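Local atomic coordinates of probable methyltransferase (PDB entry 3KTY), a protein that probably transfers methyl groups from S-adenosyl-L-methionine to RNA as a member of the TrmH family, this chain being its SPOUT-type methyltransferase domain. Residues 73-76 against 77-80; 61-64 against 65-68. One frame throughout, in Å; residues are numbered along the deposited sequence.

Both contacts lie within single short helices, joined in series by strand 70-72: contact 2 (61-64 with 65-68) comes first along the chain and contact 1 (73-76 with 77-80) follows. They do not touch; their centres are about 21 Å apart and their nearest atoms about 12 Å. Each is partly buried, with an apolar side turned into the domain and acidic residues on the surface. Contact 1 packs directly on the parallel sheet and opens with a threonine N-cap, whereas contact 2 rests on helices 21-33 and 53-59, opens with an alanine at its N-cap position and has charges of both signs, where contact 1 has acids alone; its Asp64 and Arg68 lie one turn apart without a salt bridge.

Contact 1: 73-76 against 77-80; sequences DTLE and EALA
Leu75 and Leu79, one turn apart, meet on the inward flank of helix 75-79, where CG of Leu75 lies 3.8 Å from CD1 of Leu79. Their branched ends cross at a slant, and CG of Leu79, a residue only partly covered, also leans on the backbone, 3.4 Å from the carbonyl O of Leu75. With CG of Leu75 anti to its own N (chi1 -177°), the isobutyl group is carried along the helix to meet its neighbour, although its CB starts out away from residues 77-80. Ala78 stands beside this pair; its short methyl is 4.4 Å from CD1 of Leu75. Ile14 of strand 11-16 touches all three residues, Val40 and Val42 meet Ala78, and Leu139 touches both leucines. The backbone is tight here too: Leu79 N donates to Leu75 O at 2.7 Å, arriving almost in line with the C=O bond. The bond of the first turn, from Ala78 N to Thr74 O, is weak by comparison, at 3.4 Å.

The outer side is looser and polar. Thr74 OG1 accepts a nearly straight bond from Glu77 N, 3.1 Å long with 167° at the hydrogen. A chi1 of 74° places OG1 between the backbone N and carbonyl carbon of Thr74, from where it reaches the start of the helix. CB of Glu77 lies 3.4 Å from OG1 of Thr74, while the Glu77 carboxylate leads away. Both glutamates are exposed and bent at their second torsion; as acids in the first turn, they would probably interact favourably with the helix dipole. The arrangement is a threonine N-cap on a short amphipathic helix, which follows strand 70-72 at one edge of the parallel sheet and lays its apolar flank across that sheet in the alpha-beta-alpha sandwich.

Contact 2: 61-64 against 65-68; sequences GALD and VLER
Backbone bonds from Leu66 N to Ala62 O, Glu67 N to Leu63 O and Arg68 N to Asp64 O tie residues 62-64 to 66-68 round the turns of helix 63-67; the last is nearly straight (173°) at 3.1 Å. Ala62 O also receives a weak bond from Val65 N. Asp64 OD2 is a second, weak acceptor for Val65 N, 2.6 Å away but strongly bent (127°), because a chi1 of 63° folds the carboxylate back over its own peptide.

Among the charges, OD1 of Asp64 stays 4.4 Å from NH1 of Arg68, beyond a salt bridge, and Asp64 OD2 has a long, weak ion pair with Lys32 of helix 21-33. The arginine chain bends at its third torsion, putting one guanidinium face over the carbonyl O of Asp64, 3.5 Å from NE of Arg68 but not hydrogen-bonded to it, while NH2 bonds to Gly37 O.

Apolar contact is slight: CD2 of Leu63 meets CD2 of Leu66 at 4.1 Å. Both touch Val56 of helix 53-59, and Val65 packs on Ala28 and Ile31 of helix 21-33. Such i to i+4 bonding, with Ala62 at the N-cap position, marks a short connecting helix, here between helix 53-59 and edge strand 70-72.

Contact 1: 73-76 against 77-80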
loop_
_atom_site.group_PDB
_atom_site.type_symbol
_atom_site.label_atom_id
_atom_site.label_comp_id
_atom_site.label_asym_id
_atom_site.label_seq_id
_atom_site.Cartn_x
_atom_site.Cartn_y
_atom_site.Cartn_z
ATOM N N ASP A 73 -22.794 0.330 16.090
ATOM C CA ASP A 73 -22.504 1.483 16.914
ATOM C C ASP A 73 -21.325 1.239 17.835
ATOM O O ASP A 73 -20.704 2.184 18.335
ATOM C CB ASP A 73 -23.719 1.849 17.767
ATOM C CG ASP A 73 -24.897 2.387 16.941
ATOM O OD1 ASP A 73 -24.692 2.806 15.779
ATOM O OD2 ASP A 73 -26.037 2.390 17.462
ATOM N N THR A 74 -20.992 -0.023 18.065
ATOM C CA THR A 74 -19.958 -0.311 19.039
ATOM C C THR A 74 -18.920 -1.319 18.516
ATOM O O THR A 74 -19.217 -2.149 17.657
ATOM C CB THR A 74 -20.585 -0.902 20.311
ATOM O OG1 THR A 74 -20.988 -2.262 20.056
ATOM C CG2 THR A 74 -21.805 -0.039 20.810
ATOM N N LEU A 75 -17.720 -1.279 19.087
ATOM C CA LEU A 75 -16.654 -2.153 18.638
ATOM C C LEU A 75 -16.938 -3.554 19.213
ATOM O O LEU A 75 -16.707 -4.602 18.582
ATOM C CB LEU A 75 -15.280 -1.587 19.049
ATOM C CG LEU A 75 -14.019 -2.363 18.572
ATOM C CD1 LEU A 75 -13.907 -2.549 17.048
ATOM C CD2 LEU A 75 -12.732 -1.751 19.092
ATOM N N GLU A 76 -17.493 -3.569 20.405
ATOM C CA GLU A 76 -17.968 -4.823 20.990
ATOM C C GLU A 76 -18.799 -5.644 20.006
ATOM O O GLU A 76 -18.508 -6.816 19.789
ATOM C CB GLU A 76 -18.770 -4.548 22.275
ATOM C CG GLU A 76 -17.902 -4.130 23.460
ATOM C CD GLU A 76 -17.713 -2.614 23.601
ATOM O OE1 GLU A 76 -17.964 -1.871 22.622
ATOM O OE2 GLU A 76 -17.313 -2.166 24.705
ATOM N N GLU A 77 -19.854 -5.048 19.445
ATOM C CA GLU A 77 -20.647 -5.717 18.421
ATOM C C GLU A 77 -19.789 -6.255 17.249
ATOM O O GLU A 77 -19.928 -7.426 16.816
ATOM C CB GLU A 77 -21.702 -4.764 17.882
ATOM C CG GLU A 77 -22.720 -5.448 16.953
ATOM C CD GLU A 77 -23.662 -6.443 17.728
ATOM O OE1 GLU A 77 -23.582 -6.541 18.980
ATOM O OE2 GLU A 77 -24.501 -7.106 17.086
ATOM N N ALA A 78 -18.895 -5.395 16.739
ATOM C CA ALA A 78 -18.024 -5.762 15.602
ATOM C C ALA A 78 -17.036 -6.908 15.940
ATOM O O ALA A 78 -16.734 -7.767 15.105
ATOM C CB ALA A 78 -17.315 -4.550 15.044
ATOM N N LEU A 79 -16.596 -6.946 17.187
ATOM C CA LEU A 79 -15.727 -8.024 17.663
ATOM C C LEU A 79 -16.414 -9.315 18.106
ATOM O O LEU A 79 -15.753 -10.360 18.242
ATOM C CB LEU A 79 -14.811 -7.519 18.775
ATOM C CG LEU A 79 -13.913 -6.421 18.209
ATOM C CD1 LEU A 79 -12.878 -5.931 19.178
ATOM C CD2 LEU A 79 -13.256 -6.943 16.946
ATOM N N ALA A 80 -17.729 -9.296 18.301
ATOM C CA ALA A 80 -18.354 -10.514 18.822
ATOM C C ALA A 80 -17.934 -11.769 18.054
ATOM O O ALA A 80 -17.566 -12.741 18.668
ATOM C CB ALA A 80 -19.882 -10.401 18.905
#

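Contact 2: 61-64 against 65-68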
loop_
_atom_site.group_PDB
_atom_site.type_symbol
_atom_site.label_atom_id
_atom_site.label_comp_id
_atom_site.label_asym_id
_atom_site.label_seq_id
_atom_site.Cartn_x
_atom_site.Cartn_y
_atom_site.Cartn_z
ATOM N N GLY A 61 -15.898 -0.355 -8.849
ATOM C CA GLY A 61 -15.359 -1.702 -8.939
ATOM C C GLY A 61 -15.683 -2.542 -7.704
ATOM O O GLY A 61 -15.976 -3.731 -7.802
ATOM N N ALA A 62 -15.618 -1.917 -6.538
ATOM C CA ALA A 62 -15.848 -2.592 -5.258
ATOM C C ALA A 62 -17.172 -2.152 -4.616
ATOM O O ALA A 62 -17.308 -2.108 -3.394
ATOM C CB ALA A 62 -14.694 -2.317 -4.317
ATOM N N LEU A 63 -18.150 -1.822 -5.447
ATOM C CA LEU A 63 -19.432 -1.343 -4.937
ATOM C C LEU A 63 -20.167 -2.394 -4.114
ATOM O O LEU A 63 -20.887 -2.058 -3.171
ATOM C CB LEU A 63 -20.316 -0.872 -6.071
ATOM C CG LEU A 63 -20.632 0.592 -5.819
ATOM C CD1 LEU A 63 -20.962 1.341 -7.131
ATOM C CD2 LEU A 63 -21.759 0.707 -4.769
ATOM N N ASP A 64 -19.987 -3.653 -4.506
ATOM C CA ASP A 64 -20.484 -4.799 -3.763
ATOM C C ASP A 64 -19.912 -4.903 -2.336
ATOM O O ASP A 64 -20.631 -5.203 -1.408
ATOM C CB ASP A 64 -20.199 -6.093 -4.555
ATOM C CG ASP A 64 -18.689 -6.357 -4.756
ATOM O OD1 ASP A 64 -18.325 -7.521 -5.095
ATOM O OD2 ASP A 64 -17.873 -5.416 -4.562
ATOM N N VAL A 65 -18.616 -4.679 -2.166
ATOM C CA VAL A 65 -18.012 -4.779 -0.849
ATOM C C VAL A 65 -18.626 -3.689 0.007
ATOM O O VAL A 65 -18.887 -3.872 1.210
ATOM C CB VAL A 65 -16.466 -4.613 -0.933
ATOM C CG1 VAL A 65 -15.836 -4.298 0.422
ATOM C CG2 VAL A 65 -15.843 -5.847 -1.516
ATOM N N LEU A 66 -18.862 -2.565 -0.655
ATOM C CA LEU A 66 -19.345 -1.346 -0.049
ATOM C C LEU A 66 -20.792 -1.478 0.391
ATOM O O LEU A 66 -21.149 -1.040 1.466
ATOM C CB LEU A 66 -19.243 -0.214 -1.050
ATOM C CG LEU A 66 -19.677 1.116 -0.451
ATOM C CD1 LEU A 66 -18.772 1.552 0.715
ATOM C CD2 LEU A 66 -19.755 2.206 -1.546
ATOM N N GLU A 67 -21.617 -2.083 -0.453
ATOM C CA GLU A 67 -23.009 -2.354 -0.120
ATOM C C GLU A 67 -23.096 -3.269 1.085
ATOM O O GLU A 67 -23.737 -2.935 2.066
ATOM C CB GLU A 67 -23.718 -3.020 -1.290
ATOM C CG GLU A 67 -24.265 -2.072 -2.307
ATOM C CD GLU A 67 -24.399 -2.712 -3.683
ATOM O OE1 GLU A 67 -23.839 -3.818 -3.891
ATOM O OE2 GLU A 67 -25.054 -2.101 -4.560
ATOM N N ARG A 68 -22.436 -4.419 1.001
ATOM C CA ARG A 68 -22.483 -5.430 2.056
ATOM C C ARG A 68 -21.837 -5.049 3.378
ATOM O O ARG A 68 -21.922 -5.810 4.328
ATOM C CB ARG A 68 -21.852 -6.744 1.573
ATOM C CG ARG A 68 -22.635 -7.418 0.431
ATOM C CD ARG A 68 -22.006 -8.759 0.020
ATOM N NE ARG A 68 -20.698 -8.609 -0.640
ATOM C CZ ARG A 68 -19.497 -8.678 -0.049
ATOM N NH1 ARG A 68 -18.409 -8.527 -0.797
ATOM N NH2 ARG A 68 -19.367 -8.898 1.262
#